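Local atomic coordinates of spike protein P1 (Pseudoalteromonas phage pm2, PDB entry 2VVE), a protein that binds the host receptor as the spike at the fivefold vertices of the virion, its C-terminal part carrying that activity and its N-terminal part meeting the capsid. Residues 32-38 / 248-254; 124-129 / 193-199; 131-137 / 229-235. All coordinates share one frame; numbering follows the deposited sequence.

Contact 1 of 3, residues 32-38 / 248-254; sequences SRNRASI and QILMERT
The carbonyl oxygen E252 O takes two successive amides of the facing strand, N34 N at 2.9 Å and, in a weak bond, R35 N at 3.3 Å. N34 and R35 thus both face E252, a classic beta bulge. It shifts the antiparallel register by one between the non-hydrogen-bonded pair R33 and R253 and the hydrogen-bonded pair R35 and E252. In return E252 N gives R35 O an almost straight bond of 2.8 Å, and S37 and L250 form the next hydrogen-bonded pair. R35 and E252 also lie side by side on one face of the sheet. With CG of R35 anti to its N (chi1 176°) and the chain stretched out to NE, its methylene CD passes 3.5 Å from E252 OE1 before NH2 reaches E252 OE2 at 3.0 Å. This salt bridge enters at the guanidinium edge through one bent, weak N-H bond, the two flat groups being turned 52° apart. R35 NH2 also bonds Q71 O of the second subunit, and E252 OE2 accepts N73 N of that subunit. On the other face R33 and M251 cross at about a right angle, R33 CD 3.7 Å from M251 CE, while the R33 guanidinium binds the carbonyls of P28 and G76. I249 CD1 nestles against both branches of I38, 3.7 Å from I38 CG2. Beside the C terminus of the chain, N34 ND2 donates to T254 OG1 at 3.0 Å, a little out of the amide plane; S9 OG is a further partner of ND2. The R33, A36 and M251 face thus packs on L27 of the jelly roll's opposing sheet, with F15 of neighbouring strand 11-19 beside I249 and M251, whereas the buried R35-E252 pair, its charges probably largely balanced, ties these strands to another subunit.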
loop_
_atom_site.group_PDB
_atom_site.type_symbol
_atom_site.label_atom_id
_atom_site.label_comp_id
_atom_site.label_asym_id
_atom_site.label_seq_id
_atom_site.Cartn_x
_atom_site.Cartn_y
_atom_site.Cartn_z
ATOM N N SER A 32 -35.896 4.546 -7.649
ATOM C CA SER A 32 -35.798 3.567 -6.562
ATOM C C SER A 32 -34.403 3.532 -5.932
ATOM O O SER A 32 -34.254 3.143 -4.764
ATOM C CB SER A 32 -36.272 2.173 -7.006
ATOM O OG SER A 32 -35.475 1.629 -8.055
ATOM N N ARG A 33 -33.393 3.979 -6.682
ATOM C CA ARG A 33 -32.002 3.829 -6.238
ATOM C C ARG A 33 -31.590 4.855 -5.173
ATOM O O ARG A 33 -31.753 6.059 -5.359
ATOM C CB ARG A 33 -31.038 3.870 -7.427
ATOM C CG ARG A 33 -29.615 3.474 -7.051
ATOM C CD ARG A 33 -28.693 3.569 -8.271
ATOM N NE ARG A 33 -28.369 4.965 -8.577
ATOM C CZ ARG A 33 -28.727 5.606 -9.686
ATOM N NH1 ARG A 33 -29.421 4.994 -10.647
ATOM N NH2 ARG A 33 -28.374 6.869 -9.842
ATOM N N ASN A 34 -31.045 4.358 -4.067
ATOM C CA ASN A 34 -30.542 5.213 -2.995
ATOM C C ASN A 34 -29.027 5.271 -2.882
ATOM O O ASN A 34 -28.465 6.254 -2.378
ATOM C CB ASN A 34 -31.103 4.738 -1.657
ATOM C CG ASN A 34 -32.568 4.978 -1.543
ATOM O OD1 ASN A 34 -33.087 5.997 -2.035
ATOM N ND2 ASN A 34 -33.274 4.037 -0.909
ATOM N N ARG A 35 -28.364 4.200 -3.304
ATOM C CA ARG A 35 -26.925 4.099 -3.119
ATOM C C ARG A 35 -26.330 3.088 -4.087
ATOM O O ARG A 35 -26.954 2.067 -4.400
ATOM C CB ARG A 35 -26.623 3.717 -1.657
ATOM C CG ARG A 35 -25.142 3.488 -1.355
ATOM C CD ARG A 35 -24.912 3.195 0.131
ATOM N NE ARG A 35 -23.486 3.089 0.415
ATOM C CZ ARG A 35 -22.793 1.956 0.497
ATOM N NH1 ARG A 35 -21.498 2.022 0.751
ATOM N NH2 ARG A 35 -23.378 0.768 0.341
ATOM N N ALA A 36 -25.131 3.400 -4.575
ATOM C CA ALA A 36 -24.326 2.459 -5.346
ATOM C C ALA A 36 -22.885 2.488 -4.816
ATOM O O ALA A 36 -22.299 3.559 -4.671
ATOM C CB ALA A 36 -24.373 2.802 -6.828
ATOM N N SER A 37 -22.339 1.320 -4.489
ATOM C CA SER A 37 -20.903 1.207 -4.192
ATOM C C SER A 37 -20.225 0.560 -5.394
ATOM O O SER A 37 -20.593 -0.538 -5.804
ATOM C CB SER A 37 -20.650 0.401 -2.905
ATOM O OG SER A 37 -19.358 0.669 -2.332
ATOM N N ILE A 38 -19.218 1.243 -5.936
ATOM C CA ILE A 38 -18.654 0.918 -7.239
ATOM C C ILE A 38 -17.127 0.754 -7.142
ATOM O O ILE A 38 -16.454 1.518 -6.450
ATOM C CB ILE A 38 -18.983 2.040 -8.253
ATOM C CG1 ILE A 38 -20.502 2.281 -8.320
ATOM C CG2 ILE A 38 -18.367 1.760 -9.644
ATOM C CD1 ILE A 38 -20.888 3.664 -8.763
ATOM N N GLN A 248 -17.549 -3.219 -10.763
ATOM C CA GLN A 248 -18.294 -3.993 -9.767
ATOM C C GLN A 248 -19.295 -3.056 -9.119
ATOM O O GLN A 248 -18.909 -1.969 -8.680
ATOM C CB GLN A 248 -17.324 -4.540 -8.702
ATOM C CG GLN A 248 -16.215 -5.458 -9.241
ATOM C CD GLN A 248 -16.774 -6.722 -9.868
ATOM O OE1 GLN A 248 -17.779 -7.271 -9.400
ATOM N NE2 GLN A 248 -16.128 -7.194 -10.941
ATOM N N ILE A 249 -20.566 -3.461 -9.051
ATOM C CA ILE A 249 -21.620 -2.610 -8.506
ATOM C C ILE A 249 -22.435 -3.337 -7.463
ATOM O O ILE A 249 -22.924 -4.428 -7.699
ATOM C CB ILE A 249 -22.639 -2.108 -9.598
ATOM C CG1 ILE A 249 -21.947 -1.696 -10.904
ATOM C CG2 ILE A 249 -23.581 -1.008 -9.019
ATOM C CD1 ILE A 249 -21.050 -0.462 -10.806
ATOM N N LEU A 250 -22.542 -2.722 -6.297
ATOM C CA LEU A 250 -23.541 -3.095 -5.307
ATOM C C LEU A 250 -24.512 -1.925 -5.234
ATOM O O LEU A 250 -24.117 -0.800 -4.898
ATOM C CB LEU A 250 -22.875 -3.368 -3.951
ATOM C CG LEU A 250 -23.886 -3.724 -2.854
ATOM C CD1 LEU A 250 -23.371 -4.876 -2.027
ATOM C CD2 LEU A 250 -24.226 -2.517 -1.985
ATOM N N MET A 251 -25.772 -2.191 -5.577
ATOM C CA MET A 251 -26.807 -1.175 -5.597
ATOM C C MET A 251 -27.839 -1.440 -4.505
ATOM O O MET A 251 -28.263 -2.585 -4.306
ATOM C CB MET A 251 -27.511 -1.209 -6.957
ATOM C CG MET A 251 -28.538 -0.124 -7.096
ATOM S SD MET A 251 -29.250 -0.127 -8.744
ATOM C CE MET A 251 -27.836 0.301 -9.745
ATOM N N GLU A 252 -28.268 -0.372 -3.838
ATOM C CA GLU A 252 -29.345 -0.432 -2.846
ATOM C C GLU A 252 -30.531 0.424 -3.288
ATOM O O GLU A 252 -30.367 1.556 -3.739
ATOM C CB GLU A 252 -28.851 0.021 -1.476
ATOM C CG GLU A 252 -27.501 -0.627 -1.098
ATOM C CD GLU A 252 -26.948 -0.129 0.226
ATOM O OE1 GLU A 252 -27.482 0.851 0.772
ATOM O OE2 GLU A 252 -25.989 -0.742 0.718
ATOM N N ARG A 253 -31.721 -0.149 -3.166
ATOM C CA ARG A 253 -32.961 0.479 -3.634
ATOM C C ARG A 253 -34.094 0.305 -2.627
ATOM O O ARG A 253 -34.096 -0.653 -1.842
ATOM C CB ARG A 253 -33.391 -0.122 -4.977
ATOM C CG ARG A 253 -32.471 0.209 -6.157
ATOM C CD ARG A 253 -32.943 -0.469 -7.430
ATOM N NE ARG A 253 -32.847 -1.919 -7.319
ATOM C CZ ARG A 253 -33.332 -2.780 -8.205
ATOM N NH1 ARG A 253 -33.968 -2.345 -9.288
ATOM N NH2 ARG A 253 -33.185 -4.080 -7.996
ATOM N N THR A 254 -35.063 1.220 -2.672
ATOM C CA THR A 254 -36.249 1.167 -1.815
ATOM C C THR A 254 -37.151 0.003 -2.239
ATOM O O THR A 254 -37.155 -0.405 -3.403
ATOM C CB THR A 254 -37.033 2.504 -1.865
ATOM O OG1 THR A 254 -36.191 3.567 -1.404
ATOM C CG2 THR A 254 -38.301 2.459 -0.988
#

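Contact 2 of 3, residues 124-129 / 193-199; sequences LDGVPF and VMVTLSA
F129 and V195 make the regular backbone pairing here, an antiparallel hydrogen-bonded pair in which F129 N donates to V195 O and V195 N to F129 O, each at 2.9 Å. Beyond it the chains stay close but lose regular pairing, and the other backbone bond, G126 N to L197 O at 2.8 Å, comes in from well above the carbonyl plane. The glycine occupies the third position of a type II beta turn from L124 to V127, with positive phi (68°), and V127 N closes that turn on L124 O. Between turn and strand a water bridges the two backbones: it donates to V127 O at 2.7 Å and accepts from L197 N. Among side-chain polar contacts, D125 OD1 receives a weak bond of 3.2 Å from A199 N, while the methylene of D125 lies against the A199 methyl.

Apolar packing centres on the F129 ring. Its CG sits between the backbone N and the carbonyl carbon (chi1 66°), which carries the ring over toward the facing chain. V195 CB then lies over one ring face, toward the rim, and L197 CD1 meets the ring edge 3.8 Å from F129 CZ. On the other side of the backbone M194 is bent at chi2 and chi3, folding its methyl back onto the peptide joining P128 and F129, with M194 CE 3.5 Å from F129 N. P128 runs alongside T196, its CB 3.4 Å from T196 OG1.

The pairing joins the start of strand 129-137 to the last part of edge strand 189-195. L124 and V127 rest on L240 of helix 239-242, F129 touches L241 of the same helix, and V195 packs on I159 and Y172 of the facing sheet of the jelly-roll sandwich.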
loop_
_atom_site.group_PDB
_atom_site.type_symbol
_atom_site.label_atom_id
_atom_site.label_comp_id
_atom_site.label_asym_id
_atom_site.label_seq_id
_atom_site.Cartn_x
_atom_site.Cartn_y
_atom_site.Cartn_z
ATOM N N LEU A 124 -14.597 -13.487 -17.798
ATOM C CA LEU A 124 -14.297 -14.201 -19.064
ATOM C C LEU A 124 -13.662 -15.587 -18.845
ATOM O O LEU A 124 -13.213 -16.245 -19.797
ATOM C CB LEU A 124 -13.390 -13.333 -19.950
ATOM C CG LEU A 124 -12.967 -13.757 -21.371
ATOM C CD1 LEU A 124 -14.096 -13.574 -22.380
ATOM C CD2 LEU A 124 -11.721 -13.009 -21.834
ATOM N N ASP A 125 -13.616 -16.016 -17.587
ATOM C CA ASP A 125 -13.046 -17.313 -17.223
ATOM C C ASP A 125 -13.722 -18.454 -17.982
ATOM O O ASP A 125 -14.908 -18.735 -17.776
ATOM C CB ASP A 125 -13.157 -17.531 -15.711
ATOM C CG ASP A 125 -12.532 -18.838 -15.256
ATOM O OD1 ASP A 125 -11.873 -19.515 -16.080
ATOM O OD2 ASP A 125 -12.712 -19.182 -14.070
ATOM N N GLY A 126 -12.956 -19.098 -18.860
ATOM C CA GLY A 126 -13.424 -20.223 -19.673
ATOM C C GLY A 126 -14.460 -19.860 -20.726
ATOM O O GLY A 126 -15.226 -20.717 -21.169
ATOM N N VAL A 127 -14.491 -18.589 -21.118
ATOM C CA VAL A 127 -15.414 -18.110 -22.154
ATOM C C VAL A 127 -14.643 -17.904 -23.467
ATOM O O VAL A 127 -13.683 -17.132 -23.499
ATOM C CB VAL A 127 -16.118 -16.788 -21.741
ATOM C CG1 VAL A 127 -16.987 -16.260 -22.881
ATOM C CG2 VAL A 127 -16.958 -16.971 -20.472
ATOM N N PRO A 128 -15.046 -18.602 -24.549
ATOM C CA PRO A 128 -14.319 -18.456 -25.819
ATOM C C PRO A 128 -14.417 -17.045 -26.394
ATOM O O PRO A 128 -15.472 -16.396 -26.300
ATOM C CB PRO A 128 -15.007 -19.460 -26.753
ATOM C CG PRO A 128 -15.779 -20.402 -25.831
ATOM C CD PRO A 128 -16.164 -19.561 -24.655
ATOM N N PHE A 129 -13.323 -16.581 -26.992
ATOM C CA PHE A 129 -13.281 -15.252 -27.590
ATOM C C PHE A 129 -12.425 -15.239 -28.848
ATOM O O PHE A 129 -11.544 -16.085 -29.019
ATOM C CB PHE A 129 -12.770 -14.217 -26.582
ATOM C CG PHE A 129 -11.336 -14.417 -26.171
ATOM C CD1 PHE A 129 -10.306 -13.800 -26.877
ATOM C CD2 PHE A 129 -11.016 -15.219 -25.071
ATOM C CE1 PHE A 129 -8.970 -13.978 -26.502
ATOM C CE2 PHE A 129 -9.687 -15.409 -24.686
ATOM C CZ PHE A 129 -8.660 -14.786 -25.403
ATOM N N VAL A 193 -8.636 -16.831 -34.680
ATOM C CA VAL A 193 -8.855 -18.030 -33.877
ATOM C C VAL A 193 -9.778 -17.735 -32.703
ATOM O O VAL A 193 -9.794 -16.620 -32.165
ATOM C CB VAL A 193 -7.510 -18.654 -33.367
ATOM C CG1 VAL A 193 -6.637 -19.092 -34.549
ATOM C CG2 VAL A 193 -6.758 -17.681 -32.455
ATOM N N MET A 194 -10.538 -18.743 -32.307
ATOM C CA MET A 194 -11.227 -18.713 -31.038
ATOM C C MET A 194 -10.271 -19.297 -30.001
ATOM O O MET A 194 -9.645 -20.330 -30.225
ATOM C CB MET A 194 -12.514 -19.546 -31.085
ATOM C CG MET A 194 -13.582 -19.021 -32.037
ATOM S SD MET A 194 -14.092 -17.328 -31.677
ATOM C CE MET A 194 -14.795 -17.526 -30.045
ATOM N N VAL A 195 -10.172 -18.629 -28.862
ATOM C CA VAL A 195 -9.344 -19.094 -27.765
ATOM C C VAL A 195 -10.181 -19.126 -26.497
ATOM O O VAL A 195 -11.014 -18.241 -26.271
ATOM C CB VAL A 195 -8.102 -18.176 -27.583
ATOM C CG1 VAL A 195 -7.226 -18.672 -26.469
ATOM C CG2 VAL A 195 -7.297 -18.123 -28.862
ATOM N N THR A 196 -9.970 -20.156 -25.682
ATOM C CA THR A 196 -10.688 -20.294 -24.428
ATOM C C THR A 196 -9.684 -20.389 -23.291
ATOM O O THR A 196 -8.900 -21.337 -23.232
ATOM C CB THR A 196 -11.620 -21.538 -24.431
ATOM O OG1 THR A 196 -12.572 -21.421 -25.494
ATOM C CG2 THR A 196 -12.355 -21.660 -23.119
ATOM N N LEU A 197 -9.724 -19.412 -22.389
ATOM C CA LEU A 197 -8.710 -19.296 -21.338
ATOM C C LEU A 197 -9.280 -19.178 -19.931
ATOM O O LEU A 197 -10.313 -18.558 -19.718
ATOM C CB LEU A 197 -7.806 -18.091 -21.603
ATOM C CG LEU A 197 -7.048 -18.023 -22.937
ATOM C CD1 LEU A 197 -6.338 -16.682 -23.088
ATOM C CD2 LEU A 197 -6.068 -19.190 -23.126
ATOM N N SER A 198 -8.567 -19.767 -18.973
ATOM C CA SER A 198 -8.859 -19.585 -17.557
ATOM C C SER A 198 -8.564 -18.151 -17.137
ATOM O O SER A 198 -7.738 -17.470 -17.758
ATOM C CB SER A 198 -8.010 -20.549 -16.729
ATOM O OG SER A 198 -6.650 -20.427 -17.083
ATOM N N ALA A 199 -9.241 -17.699 -16.083
ATOM C CA ALA A 199 -9.019 -16.367 -15.533
ATOM C C ALA A 199 -7.551 -16.203 -15.173
ATOM O O ALA A 199 -6.887 -17.161 -14.758
ATOM C CB ALA A 199 -9.897 -16.130 -14.312
HETATM O O HOH W 1 -11.250 -17.192 -22.295
#

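Contact 3 of 3, residues 131-137 / 229-235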
loop_
_atom_site.group_PDB
_atom_site.type_symbol
_atom_site.label_atom_id
_atom_site.label_comp_id
_atom_site.label_asym_id
_atom_site.label_seq_id
_atom_site.Cartn_x
_atom_site.Cartn_y
_atom_site.Cartn_z
ATOM N N LEU A 131 -9.561 -13.964 -31.210
ATOM C CA LEU A 131 -8.274 -13.282 -31.272
ATOM C C LEU A 131 -7.802 -13.261 -32.716
ATOM O O LEU A 131 -7.701 -14.306 -33.369
ATOM C CB LEU A 131 -7.242 -13.974 -30.372
ATOM C CG LEU A 131 -5.861 -13.335 -30.171
ATOM C CD1 LEU A 131 -5.959 -11.937 -29.571
ATOM C CD2 LEU A 131 -4.996 -14.217 -29.279
ATOM N N LYS A 132 -7.501 -12.064 -33.205
ATOM C CA LYS A 132 -7.165 -11.875 -34.605
ATOM C C LYS A 132 -5.823 -11.194 -34.794
ATOM O O LYS A 132 -5.316 -10.531 -33.891
ATOM C CB LYS A 132 -8.238 -11.036 -35.293
ATOM C CG LYS A 132 -9.595 -11.708 -35.435
ATOM C CD LYS A 132 -10.577 -10.725 -36.053
ATOM C CE LYS A 132 -11.997 -11.282 -36.113
ATOM N NZ LYS A 132 -12.979 -10.233 -36.562
ATOM N N ALA A 133 -5.249 -11.369 -35.981
ATOM C CA ALA A 133 -4.108 -10.564 -36.391
ATOM C C ALA A 133 -4.182 -10.244 -37.871
ATOM O O ALA A 133 -4.613 -11.083 -38.676
ATOM C CB ALA A 133 -2.799 -11.265 -36.069
ATOM N N ARG A 134 -3.757 -9.031 -38.213
ATOM C CA ARG A 134 -3.519 -8.628 -39.588
ATOM C C ARG A 134 -2.074 -9.032 -39.903
ATOM O O ARG A 134 -1.120 -8.572 -39.259
ATOM C CB ARG A 134 -3.747 -7.115 -39.751
ATOM C CG ARG A 134 -3.380 -6.562 -41.119
ATOM C CD ARG A 134 -3.620 -5.059 -41.215
ATOM N NE ARG A 134 -3.370 -4.594 -42.577
ATOM C CZ ARG A 134 -3.724 -3.401 -43.044
ATOM N NH1 ARG A 134 -3.458 -3.083 -44.304
ATOM N NH2 ARG A 134 -4.346 -2.528 -42.259
ATOM N N VAL A 135 -1.925 -9.936 -40.864
ATOM C CA VAL A 135 -0.653 -10.616 -41.072
ATOM C C VAL A 135 -0.139 -10.360 -42.485
ATOM O O VAL A 135 -0.872 -10.514 -43.463
ATOM C CB VAL A 135 -0.769 -12.155 -40.779
ATOM C CG1 VAL A 135 0.540 -12.839 -41.007
ATOM C CG2 VAL A 135 -1.212 -12.410 -39.351
ATOM N N ARG A 136 1.123 -9.954 -42.574
ATOM C CA ARG A 136 1.729 -9.640 -43.859
ATOM C C ARG A 136 2.890 -10.582 -44.144
ATOM O O ARG A 136 3.883 -10.621 -43.406
ATOM C CB ARG A 136 2.191 -8.174 -43.898
ATOM C CG ARG A 136 2.785 -7.736 -45.246
ATOM C CD ARG A 136 3.052 -6.260 -45.273
ATOM N NE ARG A 136 1.824 -5.512 -45.038
ATOM C CZ ARG A 136 1.785 -4.259 -44.603
ATOM N NH1 ARG A 136 2.912 -3.601 -44.354
ATOM N NH2 ARG A 136 0.610 -3.672 -44.406
ATOM N N HIS A 137 2.755 -11.334 -45.225
ATOM C CA HIS A 137 3.839 -12.165 -45.726
ATOM C C HIS A 137 4.516 -11.477 -46.910
ATOM O O HIS A 137 3.852 -11.019 -47.840
ATOM C CB HIS A 137 3.306 -13.545 -46.122
ATOM C CG HIS A 137 2.433 -14.169 -45.078
ATOM N ND1 HIS A 137 2.938 -14.698 -43.910
ATOM C CD2 HIS A 137 1.092 -14.365 -45.033
ATOM C CE1 HIS A 137 1.944 -15.184 -43.183
ATOM N NE2 HIS A 137 0.814 -15.001 -43.844
ATOM N N THR A 229 7.191 -13.272 -42.314
ATOM C CA THR A 229 5.863 -12.997 -41.765
ATOM C C THR A 229 5.933 -11.876 -40.750
ATOM O O THR A 229 6.801 -11.895 -39.886
ATOM C CB THR A 229 5.297 -14.284 -41.103
ATOM O OG1 THR A 229 5.115 -15.285 -42.120
ATOM C CG2 THR A 229 3.955 -14.025 -40.398
ATOM N N THR A 230 5.024 -10.904 -40.873
ATOM C CA THR A 230 4.923 -9.794 -39.922
ATOM C C THR A 230 3.503 -9.659 -39.368
ATOM O O THR A 230 2.521 -9.613 -40.130
ATOM C CB THR A 230 5.354 -8.445 -40.571
ATOM O OG1 THR A 230 6.683 -8.557 -41.097
ATOM C CG2 THR A 230 5.299 -7.287 -39.546
ATOM N N PHE A 231 3.396 -9.579 -38.043
ATOM C CA PHE A 231 2.101 -9.348 -37.387
ATOM C C PHE A 231 1.809 -7.850 -37.308
ATOM O O PHE A 231 2.034 -7.203 -36.287
ATOM C CB PHE A 231 2.032 -10.010 -36.003
ATOM C CG PHE A 231 2.002 -11.511 -36.055
ATOM C CD1 PHE A 231 0.802 -12.198 -35.944
ATOM C CD2 PHE A 231 3.176 -12.235 -36.239
ATOM C CE1 PHE A 231 0.767 -13.602 -36.009
ATOM C CE2 PHE A 231 3.157 -13.632 -36.309
ATOM C CZ PHE A 231 1.952 -14.317 -36.188
ATOM N N ILE A 232 1.317 -7.308 -38.418
ATOM C CA ILE A 232 1.019 -5.877 -38.541
ATOM C C ILE A 232 0.185 -5.331 -37.357
ATOM O O ILE A 232 0.509 -4.281 -36.772
ATOM C CB ILE A 232 0.321 -5.590 -39.901
ATOM C CG1 ILE A 232 1.257 -5.960 -41.072
ATOM C CG2 ILE A 232 -0.158 -4.145 -39.986
ATOM C CD1 ILE A 232 2.552 -5.142 -41.120
ATOM N N GLU A 233 -0.865 -6.066 -36.996
ATOM C CA GLU A 233 -1.725 -5.703 -35.880
ATOM C C GLU A 233 -2.270 -6.972 -35.229
ATOM O O GLU A 233 -2.705 -7.875 -35.921
ATOM C CB GLU A 233 -2.880 -4.837 -36.392
ATOM C CG GLU A 233 -3.721 -4.185 -35.305
ATOM C CD GLU A 233 -5.028 -3.613 -35.840
ATOM O OE1 GLU A 233 -5.302 -3.743 -37.060
ATOM O OE2 GLU A 233 -5.783 -3.041 -35.030
ATOM N N VAL A 234 -2.196 -7.049 -33.904
ATOM C CA VAL A 234 -2.854 -8.119 -33.151
ATOM C C VAL A 234 -3.956 -7.453 -32.320
ATOM O O VAL A 234 -3.693 -6.518 -31.547
ATOM C CB VAL A 234 -1.878 -8.898 -32.240
ATOM C CG1 VAL A 234 -2.624 -10.046 -31.522
ATOM C CG2 VAL A 234 -0.675 -9.429 -33.058
ATOM N N TYR A 235 -5.183 -7.942 -32.478
ATOM C CA TYR A 235 -6.355 -7.230 -31.948
ATOM C C TYR A 235 -7.527 -8.165 -31.719
ATOM O O TYR A 235 -7.481 -9.346 -32.062
ATOM C CB TYR A 235 -6.769 -6.112 -32.926
ATOM C CG TYR A 235 -7.283 -6.620 -34.257
ATOM C CD1 TYR A 235 -8.658 -6.785 -34.482
ATOM C CD2 TYR A 235 -6.402 -6.964 -35.287
ATOM C CE1 TYR A 235 -9.138 -7.271 -35.691
ATOM C CE2 TYR A 235 -6.880 -7.452 -36.507
ATOM C CZ TYR A 235 -8.250 -7.600 -36.698
ATOM O OH TYR A 235 -8.724 -8.087 -37.896
HETATM O O HOH W 2 -3.967 -2.428 -39.047
HETATM O O HOH W 3 6.462 -9.550 -43.615
#
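Strand 131-137 runs antiparallel to strand 229-235 (168°), the strand axes 4.6 Å apart at their closest, with K132-Y235, R134-E233 and R136-T230 as the hydrogen-bonded pairs. I232 and E233 both face R134 in a classic bulge, overlapping at I232 an inverse gamma turn centred on F231. K132 CB lies over one face of the Y235 ring, a CH-pi contact of 4.0 Å to the centroid; a chi1 of 66° swings the Y235 ring across to K132. The lysine then extends past the ring to a salt bridge with D237. The bulge turns I232 toward the partner strand, where I232 CD1 sits over the middle of the R136 guanidinium, 3.6 Å from R136 NH1, and I232 CG2 meets R134 CD at 3.8 Å. Both arginines are held by D188. The two strands are the central pair of a four-stranded sheet, whose order, 88-91, 229-236, 129-137, 189-195, is that of the BIDG sheet of a jelly roll. On its inner face A133 CB touches the edge of the F231 ring, 3.7 Å from F231 CD1, with V135 alongside. Farther on, H137 ND1 donates to T229 OG1 at 2.9 Å in the imidazole plane; Y175 binds H137 NE2, and E208 is a second partner of T229 OG1. A water links R134 NH2 to E233 OE1.

From the N terminus the chain first lays down most of the jelly roll that holds 32-38, then enters a second sandwich and leaves it only near the end. Segments 124-129 and 131-137 follow each other; 193-199 comes back to 124-129, closing contact 2, and 229-235 to 131-137, closing contact 3, so these two loops cross. Strand 129-137 is flanked by both partners in one sheet, and a probable hydrogen bond, V193 O to L131 N at 2.8 Å, joins the contacts. Contact 1 encloses both: after the second sandwich, 248-254 returns to the N-terminal jelly roll and fills a place in its sheet beside 32-38. Centres of contacts 1 and 3 lie about 43 Å apart.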